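PDB 7BGM: phosphoribosyl-AMP cyclohydrolase from Medicago truncatula, which probably catalyses the second and third steps of histidine biosynthesis, hydrolysing phosphoribosyl-ATP to phosphoribosyl-AMP and diphosphate and then opening the adenine ring of phosphoribosyl-AMP. Local coordinates for residues T28-F36 / T96-Y105; A19-D27 / D84-P92. All coordinates share one frame; numbering follows the deposited sequence.

Interaction 1: residues T28-F36 / T96-Y105; sequences TGAILMQGF and TCHTGAETCY. With ZN (zinc ion), chain C; ZN (zinc ion), chain F.
Leu-32 and Thr-103 bring the two backbones together, with their CA atoms 4.5 Å apart. One backbone hydrogen bond joins the segments, from Cys-104 N to Leu-32 O (2.9 Å, 164° at the hydrogen). Leu-32 and Met-33 form a classic beta bulge opposite Ala-23 of the neighbouring strand. Thr-103 closes an ST turn: its OG1 accepts from Tyr-105 N at 3.1 Å.

Thr-96 lies across Leu-32 and Met-33. Its OG1 sits against Leu-32 CB. With OG1 beside the backbone N (chi1 -64°), Thr-96 CG2 stands anti to that N and so reaches Met-33 SD at 3.8 Å. The CG2 of Thr-103 meets Leu-32 CD2 from another side, so both threonines pack on the one leucine. Met-33 CB also touches Cys-104 SG at 3.8 Å. The Tyr-105 side chain slants across the strand from Ile-31 to Gln-34. Ile-31 CG2 approaches Tyr-105 CE2 at 3.6 Å, while Met-33 CA is at the ring edge. The tyrosine OH rests on Gln-34 CB. Both Tyr-105 OH and Gln-34 OE1 hydrogen-bond to Ser-85 OG of the second subunit.

Cys-97 SG and Cys-104 SG bind one zinc ion, and Cys-81 of the second subunit is a further ligand. Thr-99 N donates to Cys-97 SG, a second-shell bond within the type I turn Cys-97 to Gly-100. His-98 NE2 binds a second zinc ion at 2.0 Å, shared with the same Cys-81 of that subunit and two waters. Met-33, Thr-96 and Cys-104 also belong to AMP-binding sites of this protein. The whole is the three-cysteine zinc site of a phosphoribosyl-AMP cyclohydrolase, built across the dimer interface.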
# COMPACT_ATOMS: atom_id res chain seq x y z
N THR A 28 -0.75 -0.27 -5.83
CA THR A 28 -0.16 -1.16 -4.82
C THR A 28 -0.16 -0.59 -3.42
O THR A 28 -0.06 -1.38 -2.45
CB THR A 28 1.29 -1.47 -5.15
OG1 THR A 28 2.07 -0.27 -5.02
CG2 THR A 28 1.39 -2.03 -6.54
N GLY A 29 -0.18 0.74 -3.27
CA GLY A 29 -0.05 1.36 -1.96
C GLY A 29 1.37 1.72 -1.54
O GLY A 29 1.53 2.36 -0.52
N ALA A 30 2.40 1.37 -2.33
CA ALA A 30 3.75 1.79 -1.99
C ALA A 30 3.84 3.30 -1.93
O ALA A 30 3.32 4.01 -2.81
CB ALA A 30 4.74 1.25 -3.04
N ILE A 31 4.51 3.81 -0.89
CA ILE A 31 4.80 5.24 -0.84
C ILE A 31 5.99 5.51 -1.76
O ILE A 31 7.07 4.93 -1.58
CB ILE A 31 5.08 5.69 0.59
CG1 ILE A 31 3.79 5.46 1.45
CG2 ILE A 31 5.52 7.15 0.63
CD1 ILE A 31 3.99 5.57 2.97
N LEU A 32 5.77 6.37 -2.75
CA LEU A 32 6.79 6.65 -3.76
C LEU A 32 7.79 7.68 -3.26
O LEU A 32 9.01 7.52 -3.48
CB LEU A 32 6.11 7.18 -5.03
CG LEU A 32 5.04 6.24 -5.62
CD1 LEU A 32 4.29 6.87 -6.81
CD2 LEU A 32 5.67 4.90 -6.01
N MET A 33 7.28 8.77 -2.68
CA MET A 33 8.15 9.88 -2.25
C MET A 33 7.29 10.80 -1.40
O MET A 33 6.05 10.75 -1.45
CB MET A 33 8.75 10.68 -3.44
CG MET A 33 7.66 11.34 -4.28
SD MET A 33 8.30 12.43 -5.58
CE MET A 33 8.87 13.84 -4.61
N GLN A 34 7.95 11.68 -0.64
CA GLN A 34 7.23 12.68 0.12
C GLN A 34 7.98 13.99 -0.01
O GLN A 34 9.22 14.01 0.04
CB GLN A 34 7.09 12.27 1.60
CG GLN A 34 6.49 13.37 2.52
CD GLN A 34 7.58 14.19 3.25
OE1 GLN A 34 8.40 13.63 3.99
NE2 GLN A 34 7.58 15.50 3.04
N GLY A 35 7.21 15.06 -0.30
CA GLY A 35 7.75 16.40 -0.33
C GLY A 35 6.81 17.40 0.29
O GLY A 35 6.05 17.07 1.20
N PHE A 36 6.85 18.64 -0.20
CA PHE A 36 6.01 19.71 0.30
C PHE A 36 5.30 20.34 -0.90
O PHE A 36 5.76 20.23 -2.05
CB PHE A 36 6.84 20.75 1.13
CG PHE A 36 7.31 20.19 2.42
CD1 PHE A 36 8.48 19.43 2.47
CD2 PHE A 36 6.57 20.36 3.57
CE1 PHE A 36 8.90 18.84 3.66
CE2 PHE A 36 6.98 19.80 4.78
CZ PHE A 36 8.14 19.02 4.82
N THR A 96 10.75 6.23 -9.07
CA THR A 96 10.51 7.58 -8.61
C THR A 96 11.78 8.25 -8.08
O THR A 96 11.91 9.47 -8.17
CB THR A 96 9.43 7.55 -7.51
OG1 THR A 96 8.18 7.09 -8.08
CG2 THR A 96 9.23 8.93 -6.86
N CYS A 97 12.71 7.48 -7.53
CA CYS A 97 13.86 8.09 -6.85
C CYS A 97 14.94 8.45 -7.88
O CYS A 97 15.19 7.71 -8.84
CB CYS A 97 14.42 7.17 -5.75
SG CYS A 97 15.68 8.05 -4.75
N HIS A 98 15.57 9.61 -7.67
CA HIS A 98 16.69 10.03 -8.51
C HIS A 98 17.84 9.03 -8.48
O HIS A 98 18.66 9.02 -9.40
CB HIS A 98 17.20 11.41 -8.06
CG HIS A 98 17.81 11.41 -6.69
ND1 HIS A 98 19.17 11.27 -6.47
CD2 HIS A 98 17.25 11.53 -5.46
CE1 HIS A 98 19.41 11.30 -5.17
NE2 HIS A 98 18.27 11.46 -4.53
N THR A 99 17.93 8.22 -7.42
CA THR A 99 18.97 7.20 -7.35
C THR A 99 18.70 6.03 -8.28
O THR A 99 19.57 5.17 -8.44
CB THR A 99 19.10 6.65 -5.92
OG1 THR A 99 17.88 5.99 -5.55
CG2 THR A 99 19.41 7.75 -4.91
N GLY A 100 17.50 5.95 -8.87
CA GLY A 100 17.10 4.80 -9.66
C GLY A 100 16.23 3.80 -8.93
O GLY A 100 15.60 2.95 -9.59
N ALA A 101 16.15 3.89 -7.59
CA ALA A 101 15.29 3.01 -6.82
C ALA A 101 13.83 3.26 -7.16
O ALA A 101 13.43 4.36 -7.52
CB ALA A 101 15.49 3.25 -5.32
N GLU A 102 13.01 2.22 -7.02
CA GLU A 102 11.61 2.32 -7.43
C GLU A 102 10.85 3.36 -6.61
O GLU A 102 9.97 4.07 -7.13
CB GLU A 102 10.98 0.94 -7.30
CG GLU A 102 9.69 0.82 -7.94
CD GLU A 102 9.34 -0.63 -8.14
OE1 GLU A 102 10.12 -1.34 -8.82
OE2 GLU A 102 8.35 -1.07 -7.57
N THR A 103 11.19 3.46 -5.32
CA THR A 103 10.68 4.48 -4.42
C THR A 103 11.86 5.08 -3.70
O THR A 103 12.98 4.54 -3.71
CB THR A 103 9.71 3.95 -3.35
OG1 THR A 103 10.48 3.24 -2.36
CG2 THR A 103 8.64 3.02 -4.00
N CYS A 104 11.57 6.17 -3.02
CA CYS A 104 12.63 6.82 -2.25
C CYS A 104 12.93 6.12 -0.91
O CYS A 104 13.86 6.54 -0.21
CB CYS A 104 12.28 8.29 -2.00
SG CYS A 104 12.26 9.34 -3.47
N TYR A 105 12.22 5.07 -0.55
CA TYR A 105 12.30 4.47 0.79
C TYR A 105 12.89 3.08 0.69
O TYR A 105 12.19 2.11 0.39
CB TYR A 105 10.91 4.43 1.48
CG TYR A 105 10.32 5.81 1.72
CD1 TYR A 105 10.56 6.48 2.94
CD2 TYR A 105 9.58 6.47 0.73
CE1 TYR A 105 10.01 7.74 3.18
CE2 TYR A 105 9.04 7.73 0.95
CZ TYR A 105 9.25 8.35 2.19
OH TYR A 105 8.70 9.61 2.37
ZN ZN C . 14.52 9.69 -3.72
ZN ZN F . 17.70 11.88 -2.63
O HOH W 1 17.42 13.99 -2.24
O HOH W 2 19.88 10.98 -1.64

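Interaction 2: residues A19-D27 / D84-P92; sequences AVAIAQNVD and DSIIYLGKP. With ZN (zinc ion), chain D.
Lys-91 CG is anti to the backbone N (chi1 -176°), and a turn at chi2 (72°) carries Lys-91 NZ to within 2.7 Å of Asp-27 OD2, on the anti lone pair of that oxygen, in a salt bridge. Glu-209 is a second partner of NZ. Asp-27 OD1 pairs with Arg-216 and bonds to Ser-127 of the second subunit. With an alanine in place of the lysine, Asp-27 OD2 and Glu-209 would probably lose their shared cation, leaving Arg-216 on the other Asp-27 oxygen.

Gln-24 stretches out alongside Leu-89, with Leu-89 CD1 3.5 Å from Gln-24 OE1, and its NE2 donates to Gly-29 O. Val-26 CG2 packs on Leu-89 CG at 4.0 Å. On the other sheet face, Ala-21 CB sits over the Tyr-88 ring in a CH-pi contact, 4.3 Å from its centroid. Helix 39-48 packs against Tyr-88 and Ile-86 on this face.

Backbone bonds alternate from strand to strand, such as Tyr-88 N to Ile-22 O (2.7 Å). At the start of the pairing, Asp-84 OD1 binds a zinc ion at 1.9 Å, together with Asp-80 and Asp-82. This parallel strand pair of the mixed sheet in the cyclohydrolase domain begins beside a three-aspartate zinc site.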
# COMPACT_ATOMS: atom_id res chain seq x y z
N ALA A 19 2.17 22.53 2.80
CA ALA A 19 1.63 21.31 3.38
C ALA A 19 2.51 20.13 2.96
O ALA A 19 3.22 20.19 1.96
CB ALA A 19 0.19 21.09 2.92
N VAL A 20 2.44 19.04 3.71
CA VAL A 20 3.18 17.82 3.34
C VAL A 20 2.42 17.15 2.21
O VAL A 20 1.19 17.05 2.26
CB VAL A 20 3.29 16.86 4.55
CG1 VAL A 20 3.76 15.46 4.12
CG2 VAL A 20 4.22 17.45 5.60
N ALA A 21 3.13 16.72 1.17
CA ALA A 21 2.52 15.98 0.07
C ALA A 21 3.21 14.64 -0.11
O ALA A 21 4.42 14.57 -0.33
CB ALA A 21 2.56 16.75 -1.26
N ILE A 22 2.40 13.58 -0.11
CA ILE A 22 2.90 12.21 -0.17
C ILE A 22 2.40 11.58 -1.45
O ILE A 22 1.18 11.59 -1.70
CB ILE A 22 2.44 11.38 1.03
CG1 ILE A 22 2.81 12.08 2.32
CG2 ILE A 22 2.98 9.95 0.93
CD1 ILE A 22 2.11 11.48 3.51
N ALA A 23 3.32 11.09 -2.29
CA ALA A 23 2.90 10.37 -3.49
C ALA A 23 2.83 8.88 -3.20
O ALA A 23 3.79 8.29 -2.67
CB ALA A 23 3.84 10.64 -4.66
N GLN A 24 1.71 8.26 -3.61
CA GLN A 24 1.44 6.86 -3.28
C GLN A 24 0.96 6.14 -4.54
O GLN A 24 0.13 6.68 -5.28
CB GLN A 24 0.39 6.74 -2.15
CG GLN A 24 0.07 5.27 -1.81
CD GLN A 24 -0.87 5.15 -0.64
OE1 GLN A 24 -1.81 5.96 -0.50
NE2 GLN A 24 -0.67 4.10 0.19
N ASN A 25 1.49 4.94 -4.77
CA ASN A 25 1.11 4.13 -5.94
C ASN A 25 -0.36 3.71 -5.82
O ASN A 25 -0.74 3.04 -4.86
CB ASN A 25 2.04 2.91 -6.02
CG ASN A 25 1.83 2.08 -7.29
OD1 ASN A 25 0.71 1.68 -7.61
ND2 ASN A 25 2.91 1.84 -8.04
N VAL A 26 -1.18 4.14 -6.79
CA VAL A 26 -2.63 3.88 -6.79
C VAL A 26 -2.95 2.38 -6.86
O VAL A 26 -4.00 1.93 -6.36
CB VAL A 26 -3.29 4.63 -7.96
CG1 VAL A 26 -2.81 4.11 -9.31
CG2 VAL A 26 -4.86 4.53 -7.85
N ASP A 27 -2.07 1.59 -7.49
CA ASP A 27 -2.36 0.17 -7.65
C ASP A 27 -1.86 -0.66 -6.48
O ASP A 27 -2.49 -1.67 -6.14
CB ASP A 27 -1.76 -0.37 -8.95
CG ASP A 27 -2.56 0.04 -10.19
OD1 ASP A 27 -3.82 0.13 -10.10
OD2 ASP A 27 -1.96 0.22 -11.27
N ASP A 84 -3.64 19.30 6.82
CA ASP A 84 -2.26 19.75 6.60
C ASP A 84 -1.38 18.73 5.89
O ASP A 84 -0.16 18.92 5.81
CB ASP A 84 -1.60 20.18 7.92
CG ASP A 84 -1.56 19.04 8.95
OD1 ASP A 84 -1.87 17.86 8.59
OD2 ASP A 84 -1.23 19.34 10.11
N SER A 85 -1.96 17.64 5.39
CA SER A 85 -1.25 16.54 4.76
C SER A 85 -2.05 16.08 3.56
O SER A 85 -3.28 15.99 3.63
CB SER A 85 -1.07 15.40 5.77
OG SER A 85 -0.30 14.37 5.20
N ILE A 86 -1.38 15.86 2.43
CA ILE A 86 -2.01 15.56 1.15
C ILE A 86 -1.44 14.27 0.63
O ILE A 86 -0.21 14.10 0.64
CB ILE A 86 -1.73 16.69 0.15
CG1 ILE A 86 -2.27 18.01 0.75
CG2 ILE A 86 -2.33 16.35 -1.20
CD1 ILE A 86 -1.94 19.25 -0.08
N ILE A 87 -2.31 13.36 0.13
CA ILE A 87 -1.86 12.24 -0.67
C ILE A 87 -2.15 12.53 -2.13
O ILE A 87 -3.30 12.85 -2.51
CB ILE A 87 -2.52 10.90 -0.27
CG1 ILE A 87 -2.21 10.55 1.19
CG2 ILE A 87 -1.98 9.79 -1.24
CD1 ILE A 87 -2.91 9.27 1.68
N TYR A 88 -1.10 12.41 -2.96
CA TYR A 88 -1.23 12.33 -4.41
C TYR A 88 -1.28 10.85 -4.77
O TYR A 88 -0.25 10.16 -4.73
CB TYR A 88 -0.04 12.97 -5.11
CG TYR A 88 0.17 14.43 -4.93
CD1 TYR A 88 -0.88 15.32 -4.62
CD2 TYR A 88 1.44 14.97 -5.16
CE1 TYR A 88 -0.64 16.69 -4.51
CE2 TYR A 88 1.68 16.33 -5.06
CZ TYR A 88 0.65 17.19 -4.75
OH TYR A 88 0.94 18.54 -4.68
N LEU A 89 -2.46 10.34 -5.10
CA LEU A 89 -2.61 8.91 -5.39
C LEU A 89 -2.50 8.73 -6.90
O LEU A 89 -3.32 9.26 -7.65
CB LEU A 89 -3.94 8.42 -4.86
CG LEU A 89 -4.14 6.91 -4.72
CD1 LEU A 89 -3.19 6.29 -3.70
CD2 LEU A 89 -5.60 6.63 -4.34
N GLY A 90 -1.46 8.01 -7.36
CA GLY A 90 -1.17 8.03 -8.78
C GLY A 90 -0.34 6.86 -9.26
O GLY A 90 0.09 6.01 -8.49
N LYS A 91 -0.13 6.84 -10.58
CA LYS A 91 0.55 5.75 -11.26
C LYS A 91 1.89 6.25 -11.77
O LYS A 91 1.91 7.14 -12.64
CB LYS A 91 -0.30 5.21 -12.42
CG LYS A 91 0.30 3.98 -13.15
CD LYS A 91 0.19 2.70 -12.26
CE LYS A 91 0.67 1.45 -12.98
NZ LYS A 91 0.60 0.22 -12.17
N PRO A 92 3.03 5.72 -11.32
CA PRO A 92 4.32 6.22 -11.81
C PRO A 92 4.65 5.64 -13.17
O PRO A 92 4.34 4.48 -13.46
CB PRO A 92 5.33 5.71 -10.76
CG PRO A 92 4.66 4.51 -10.17
CD PRO A 92 3.17 4.76 -10.21
ZN ZN D . -2.53 16.35 9.56
O HOH W 3 -2.03 16.28 11.52
O HOH W 4 -0.56 15.58 9.30

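Interactions 1 and 2 share one sheet, and their centres are about 10 Å apart. Strand 19-25 lies between strands 31-37 (antiparallel to it) and 85-92 (parallel). Leu-32 N is 2.8 Å from Ala-23 O, and Gly-35 N is 2.8 Å from Ala-21 O, both probable hydrogen bonds. The metal sites are distinct: interaction 1 carries the zinc of Cys-97 and Cys-104 and the zinc of His-98, which share Cys-81 of the second subunit, while interaction 2 carries the aspartate-bound zinc. Across the dimer, interaction 1 of one subunit reaches interaction 2 of the other through Ser-85. Trp-62 and Lys-64, of the AMP-binding sites, have side chains about 4 Å from that of Met-33.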